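Local coordinates for protein C2 toxin component I (Clostridium botulinum, PDB 2J3X) that acts as the enzymatic component of the binary C2 toxin, an ADP-ribosyltransferase that probably modifies actin in target cells, at residues 156-169 with 203-215. The protein carries 2 engineered substitutions. Residues are numbered along the deposited sequence; the frame is centred on the assembly and turned at random. Where two conformers were deposited one is given.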
loop_
_atom_site.group_PDB
_atom_site.type_symbol
_atom_site.label_atom_id
_atom_site.label_comp_id
_atom_site.label_asym_id
_atom_site.label_seq_id
_atom_site.Cartn_x
_atom_site.Cartn_y
_atom_site.Cartn_z
ATOM N N ILE A 156 -8.066 -3.692 22.319
ATOM C CA ILE A 156 -8.962 -2.686 21.746
ATOM C C ILE A 156 -8.723 -1.326 22.396
ATOM O O ILE A 156 -8.813 -1.216 23.621
ATOM C CB ILE A 156 -10.415 -3.119 21.894
ATOM C CG1 ILE A 156 -10.650 -4.425 21.140
ATOM C CG2 ILE A 156 -11.385 -1.989 21.422
ATOM C CD1 ILE A 156 -11.981 -5.075 21.509
ATOM N N ASN A 157 -8.366 -0.319 21.589
ATOM C CA ASN A 157 -8.286 1.070 22.039
ATOM C C ASN A 157 -9.701 1.641 22.025
ATOM O O ASN A 157 -10.290 1.795 20.956
ATOM C CB ASN A 157 -7.408 1.839 21.050
ATOM C CG ASN A 157 -7.186 3.294 21.457
ATOM O OD1 ASN A 157 -7.982 3.883 22.208
ATOM N ND2 ASN A 157 -6.083 3.874 20.967
ATOM N N GLU A 158 -10.260 1.952 23.204
ATOM C CA GLU A 158 -11.658 2.381 23.308
ATOM C C GLU A 158 -11.908 3.669 22.519
ATOM O O GLU A 158 -13.040 3.946 22.101
ATOM C CB GLU A 158 -12.070 2.590 24.775
ATOM C CG GLU A 158 -11.449 3.814 25.480
ATOM C CD GLU A 158 -11.908 3.975 26.933
ATOM O OE1 GLU A 158 -12.493 3.025 27.484
ATOM O OE2 GLU A 158 -11.669 5.051 27.537
ATOM N N SER A 159 -10.843 4.438 22.295
ATOM C CA SER A 159 -11.019 5.695 21.574
ATOM C C SER A 159 -11.149 5.510 20.050
ATOM O O SER A 159 -11.463 6.485 19.350
ATOM C CB SER A 159 -9.885 6.675 21.897
ATOM O OG SER A 159 -8.686 6.292 21.188
ATOM N N VAL A 160 -10.859 4.299 19.539
ATOM C CA VAL A 160 -10.846 4.019 18.086
ATOM C C VAL A 160 -12.159 3.265 17.825
ATOM O O VAL A 160 -12.370 2.213 18.413
ATOM C CB VAL A 160 -9.627 3.173 17.700
ATOM C CG1 VAL A 160 -9.693 2.751 16.201
ATOM C CG2 VAL A 160 -8.280 3.963 17.986
ATOM N N PRO A 161 -13.086 3.854 17.042
ATOM C CA PRO A 161 -14.455 3.354 16.948
ATOM C C PRO A 161 -14.668 2.187 15.974
ATOM O O PRO A 161 -15.795 1.805 15.757
ATOM C CB PRO A 161 -15.236 4.586 16.499
ATOM C CG PRO A 161 -14.235 5.316 15.620
ATOM C CD PRO A 161 -12.944 5.190 16.367
ATOM N N VAL A 162 -13.588 1.671 15.390
ATOM C CA VAL A 162 -13.676 0.426 14.587
ATOM C C VAL A 162 -12.752 -0.631 15.153
ATOM O O VAL A 162 -11.685 -0.322 15.742
ATOM C CB VAL A 162 -13.345 0.661 13.078
ATOM C CG1 VAL A 162 -14.241 1.804 12.562
ATOM C CG2 VAL A 162 -11.849 0.929 12.897
ATOM N N ILE A 163 -13.143 -1.886 14.957
ATOM C CA ILE A 163 -12.343 -3.053 15.404
ATOM C C ILE A 163 -12.293 -3.934 14.168
ATOM O O ILE A 163 -13.312 -4.187 13.574
ATOM C CB ILE A 163 -13.015 -3.806 16.583
ATOM C CG1 ILE A 163 -13.040 -2.955 17.869
ATOM C CG2 ILE A 163 -12.248 -5.085 16.933
ATOM C CD1 ILE A 163 -14.077 -3.486 18.823
ATOM N N VAL A 164 -11.096 -4.382 13.760
ATOM C CA VAL A 164 -10.976 -5.260 12.645
ATOM C C VAL A 164 -10.496 -6.619 13.095
ATOM O O VAL A 164 -9.388 -6.728 13.585
ATOM C CB VAL A 164 -9.956 -4.649 11.609
ATOM C CG1 VAL A 164 -9.867 -5.519 10.342
ATOM C CG2 VAL A 164 -10.413 -3.203 11.238
ATOM N N LYS A 165 -11.354 -7.620 12.948
ATOM C CA LYS A 165 -11.072 -9.011 13.424
ATOM C C LYS A 165 -10.768 -9.866 12.187
ATOM O O LYS A 165 -11.425 -9.704 11.148
ATOM C CB LYS A 165 -12.320 -9.558 14.129
ATOM C CG LYS A 165 -12.126 -10.902 14.799
ATOM C CD LYS A 165 -13.401 -11.296 15.575
ATOM C CE LYS A 165 -13.230 -12.608 16.222
ATOM N NZ LYS A 165 -14.548 -12.847 16.956
ATOM N N THR A 166 -9.744 -10.700 12.271
ATOM C CA THR A 166 -9.358 -11.529 11.157
ATOM C C THR A 166 -8.843 -12.870 11.671
ATOM O O THR A 166 -8.692 -13.066 12.859
ATOM C CB THR A 166 -8.292 -10.841 10.251
ATOM O OG1 THR A 166 -8.179 -11.574 9.021
ATOM C CG2 THR A 166 -6.931 -10.796 10.933
ATOM N N ARG A 167 -8.594 -13.779 10.754
ATOM C CA ARG A 167 -7.984 -15.092 11.041
ATOM C C ARG A 167 -6.696 -15.205 10.226
ATOM O O ARG A 167 -6.719 -15.071 8.989
ATOM C CB ARG A 167 -8.998 -16.149 10.613
ATOM C CG ARG A 167 -8.541 -17.613 10.693
ATOM C CD ARG A 167 -9.767 -18.473 10.457
ATOM N NE ARG A 167 -9.526 -19.842 10.912
ATOM C CZ ARG A 167 -10.271 -20.546 11.769
ATOM N NH1 ARG A 167 -11.390 -20.055 12.325
ATOM N NH2 ARG A 167 -9.881 -21.774 12.065
ATOM N N VAL A 168 -5.575 -15.467 10.889
ATOM C CA VAL A 168 -4.324 -15.674 10.209
ATOM C C VAL A 168 -4.166 -17.184 9.981
ATOM O O VAL A 168 -4.260 -17.962 10.939
ATOM C CB VAL A 168 -3.147 -15.216 11.084
ATOM C CG1 VAL A 168 -1.811 -15.387 10.318
ATOM C CG2 VAL A 168 -3.393 -13.773 11.571
ATOM N N PRO A 169 -3.914 -17.586 8.720
ATOM C CA PRO A 169 -3.738 -19.015 8.403
ATOM C C PRO A 169 -2.540 -19.703 9.020
ATOM O O PRO A 169 -1.470 -19.110 9.153
ATOM C CB PRO A 169 -3.662 -19.014 6.859
ATOM C CG PRO A 169 -4.403 -17.748 6.472
ATOM C CD PRO A 169 -3.900 -16.765 7.501
ATOM N N ILE A 203 -19.130 -3.238 23.499
ATOM C CA ILE A 203 -18.190 -3.988 24.283
ATOM C C ILE A 203 -17.858 -3.150 25.490
ATOM O O ILE A 203 -17.446 -2.000 25.337
ATOM C CB ILE A 203 -16.863 -4.270 23.508
ATOM C CG1 ILE A 203 -17.114 -5.172 22.295
ATOM C CG2 ILE A 203 -15.817 -4.878 24.453
ATOM C CD1 ILE A 203 -15.903 -5.292 21.298
ATOM N N LYS A 204 -18.020 -3.723 26.697
ATOM C CA LYS A 204 -17.820 -2.974 27.965
ATOM C C LYS A 204 -18.473 -1.580 27.886
ATOM O O LYS A 204 -17.866 -0.561 28.268
ATOM C CB LYS A 204 -16.328 -2.845 28.355
ATOM C CG LYS A 204 -15.579 -4.163 28.728
ATOM C CD LYS A 204 -14.175 -3.848 29.319
ATOM C CE LYS A 204 -14.199 -3.601 30.865
ATOM N NZ LYS A 204 -12.843 -3.178 31.460
ATOM N N GLY A 205 -19.709 -1.550 27.383
ATOM C CA GLY A 205 -20.515 -0.340 27.406
ATOM C C GLY A 205 -20.108 0.699 26.366
ATOM O O GLY A 205 -20.632 1.829 26.371
ATOM N N LYS A 206 -19.179 0.336 25.463
ATOM C CA LYS A 206 -18.810 1.265 24.373
ATOM C C LYS A 206 -19.212 0.701 23.003
ATOM O O LYS A 206 -19.164 -0.499 22.828
ATOM C CB LYS A 206 -17.306 1.561 24.449
ATOM C CG LYS A 206 -16.907 2.197 25.809
ATOM C CD LYS A 206 -15.790 3.222 25.616
ATOM C CE LYS A 206 -15.647 4.132 26.827
ATOM N NZ LYS A 206 -15.246 3.323 28.036
ATOM N N ASP A 207 -19.585 1.555 22.032
ATOM C CA ASP A 207 -19.970 1.098 20.681
ATOM C C ASP A 207 -18.891 1.207 19.607
ATOM O O ASP A 207 -18.099 2.181 19.593
ATOM C CB ASP A 207 -21.182 1.837 20.183
ATOM C CG ASP A 207 -22.420 1.481 21.009
ATOM O OD1 ASP A 207 -22.266 1.074 22.173
ATOM O OD2 ASP A 207 -23.518 1.595 20.497
ATOM N N TYR A 208 -18.886 0.196 18.726
ATOM C CA TYR A 208 -17.835 0.052 17.704
ATOM C C TYR A 208 -18.451 -0.499 16.453
ATOM O O TYR A 208 -19.438 -1.259 16.484
ATOM C CB TYR A 208 -16.757 -0.967 18.147
ATOM C CG TYR A 208 -16.074 -0.633 19.417
ATOM C CD1 TYR A 208 -16.601 -1.031 20.655
ATOM C CD2 TYR A 208 -14.828 0.048 19.402
ATOM C CE1 TYR A 208 -15.904 -0.720 21.865
ATOM C CE2 TYR A 208 -14.140 0.336 20.600
ATOM C CZ TYR A 208 -14.684 -0.031 21.807
ATOM O OH TYR A 208 -14.018 0.235 23.009
ATOM N N ILE A 209 -17.873 -0.152 15.314
ATOM C CA ILE A 209 -18.144 -0.964 14.133
ATOM C C ILE A 209 -17.119 -2.123 14.153
ATOM O O ILE A 209 -15.898 -1.899 14.122
ATOM C CB ILE A 209 -18.020 -0.159 12.831
ATOM C CG1 ILE A 209 -19.183 0.868 12.751
ATOM C CG2 ILE A 209 -18.126 -1.119 11.582
ATOM C CD1 ILE A 209 -19.118 1.795 11.501
ATOM N N LEU A 210 -17.636 -3.363 14.216
ATOM C CA LEU A 210 -16.796 -4.573 14.217
ATOM C C LEU A 210 -16.784 -5.052 12.778
ATOM O O LEU A 210 -17.821 -5.384 12.191
ATOM C CB LEU A 210 -17.403 -5.640 15.135
ATOM C CG LEU A 210 -16.697 -7.004 15.141
ATOM C CD1 LEU A 210 -15.236 -6.885 15.698
ATOM C CD2 LEU A 210 -17.591 -7.964 16.003
ATOM N N ILE A 211 -15.583 -5.096 12.230
ATOM C CA ILE A 211 -15.374 -5.478 10.842
ATOM C C ILE A 211 -14.710 -6.825 10.833
ATOM O O ILE A 211 -13.672 -7.018 11.499
ATOM C CB ILE A 211 -14.460 -4.455 10.127
ATOM C CG1 ILE A 211 -15.107 -3.064 10.121
ATOM C CG2 ILE A 211 -14.042 -4.991 8.699
ATOM C CD1 ILE A 211 -14.089 -1.938 9.897
ATOM N N GLU A 212 -15.292 -7.767 10.094
ATOM C CA GLU A 212 -14.601 -9.042 9.818
ATOM C C GLU A 212 -13.844 -8.866 8.505
ATOM O O GLU A 212 -14.436 -8.567 7.463
ATOM C CB GLU A 212 -15.611 -10.178 9.613
ATOM C CG GLU A 212 -16.568 -10.401 10.763
ATOM C CD GLU A 212 -15.878 -10.787 12.083
ATOM O OE1 GLU A 212 -14.760 -11.380 12.052
ATOM O OE2 GLU A 212 -16.496 -10.500 13.148
ATOM N N GLY A 213 -12.532 -9.034 8.565
ATOM C CA GLY A 213 -11.700 -8.880 7.344
ATOM C C GLY A 213 -10.931 -10.119 6.996
ATOM O O GLY A 213 -10.565 -10.909 7.892
ATOM N N SER A 214 -10.635 -10.286 5.709
ATOM C CA SER A 214 -9.782 -11.404 5.284
ATOM C C SER A 214 -8.400 -10.884 5.091
ATOM O O SER A 214 -8.219 -9.846 4.478
ATOM C CB SER A 214 -10.190 -11.999 3.897
ATOM O OG SER A 214 -11.484 -12.500 3.987
ATOM N N LEU A 215 -7.421 -11.614 5.593
ATOM C CA LEU A 215 -6.035 -11.246 5.393
ATOM C C LEU A 215 -5.642 -11.662 3.991
ATOM O O LEU A 215 -5.851 -12.832 3.622
ATOM C CB LEU A 215 -5.173 -11.997 6.415
ATOM C CG LEU A 215 -3.758 -11.529 6.655
ATOM C CD1 LEU A 215 -3.787 -10.173 7.338
ATOM C CD2 LEU A 215 -3.065 -12.606 7.559
HETATM O O HOH W 1 -12.881 -12.440 10.582
HETATM O O HOH W 2 -16.697 -12.595 15.245
HETATM O O HOH W 3 -8.097 -14.074 6.861
HETATM O O HOH W 4 -10.771 -13.685 8.600
#
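Pro161 O accepts from Ile209 N and starts a parallel ladder between strands 162-168 and 206-215 that ends at Gly213. Ile163 N donates to Ile209 O; the ladder continues through Ile211 N to Ile163 O, Lys165 N to Ile211 O and Gly213 N to Lys165 O, straightening from 157° at its first N-H to 175° at its last. Beyond it, Thr166 OG1 donates to Gly213 O (2.7 Å) from above the carbonyl plane; chi1 of -167° turns this hydroxyl away from its own backbone N. One water then links Arg167 O with Leu215 N where the strands spread.

Packing gathers round Tyr208. Ile163 CD1 lies over one ring face in a CH-pi contact, 3.9 Å from the Tyr208 centroid, and meets Ile203 CD1 tip to tip at 3.6 Å. A polar atom, Val160 O, sits in the ring plane at the edge, 3.4 Å from Tyr208 CE2. On the other sheet face, Ile211 CD1 packs against Val162 and Val164.

Among the charges, Lys206 NZ reaches Glu158 OE1 at 2.8 Å from above the carboxylate plane, a salt bridge between two turns; Glu158 has two conformers, so the bridge may not be permanent. Lys165 and Glu212 lie side by side, a water bridging Lys165 NZ and Glu212 OE2.

Within the mixed sheet of this ADP-ribosyltransferase-family domain, strand 98-102 flanks 162-168 and strand 191-203 flanks 206-215, while helix 126-136 packs on Ile209 and Ile211.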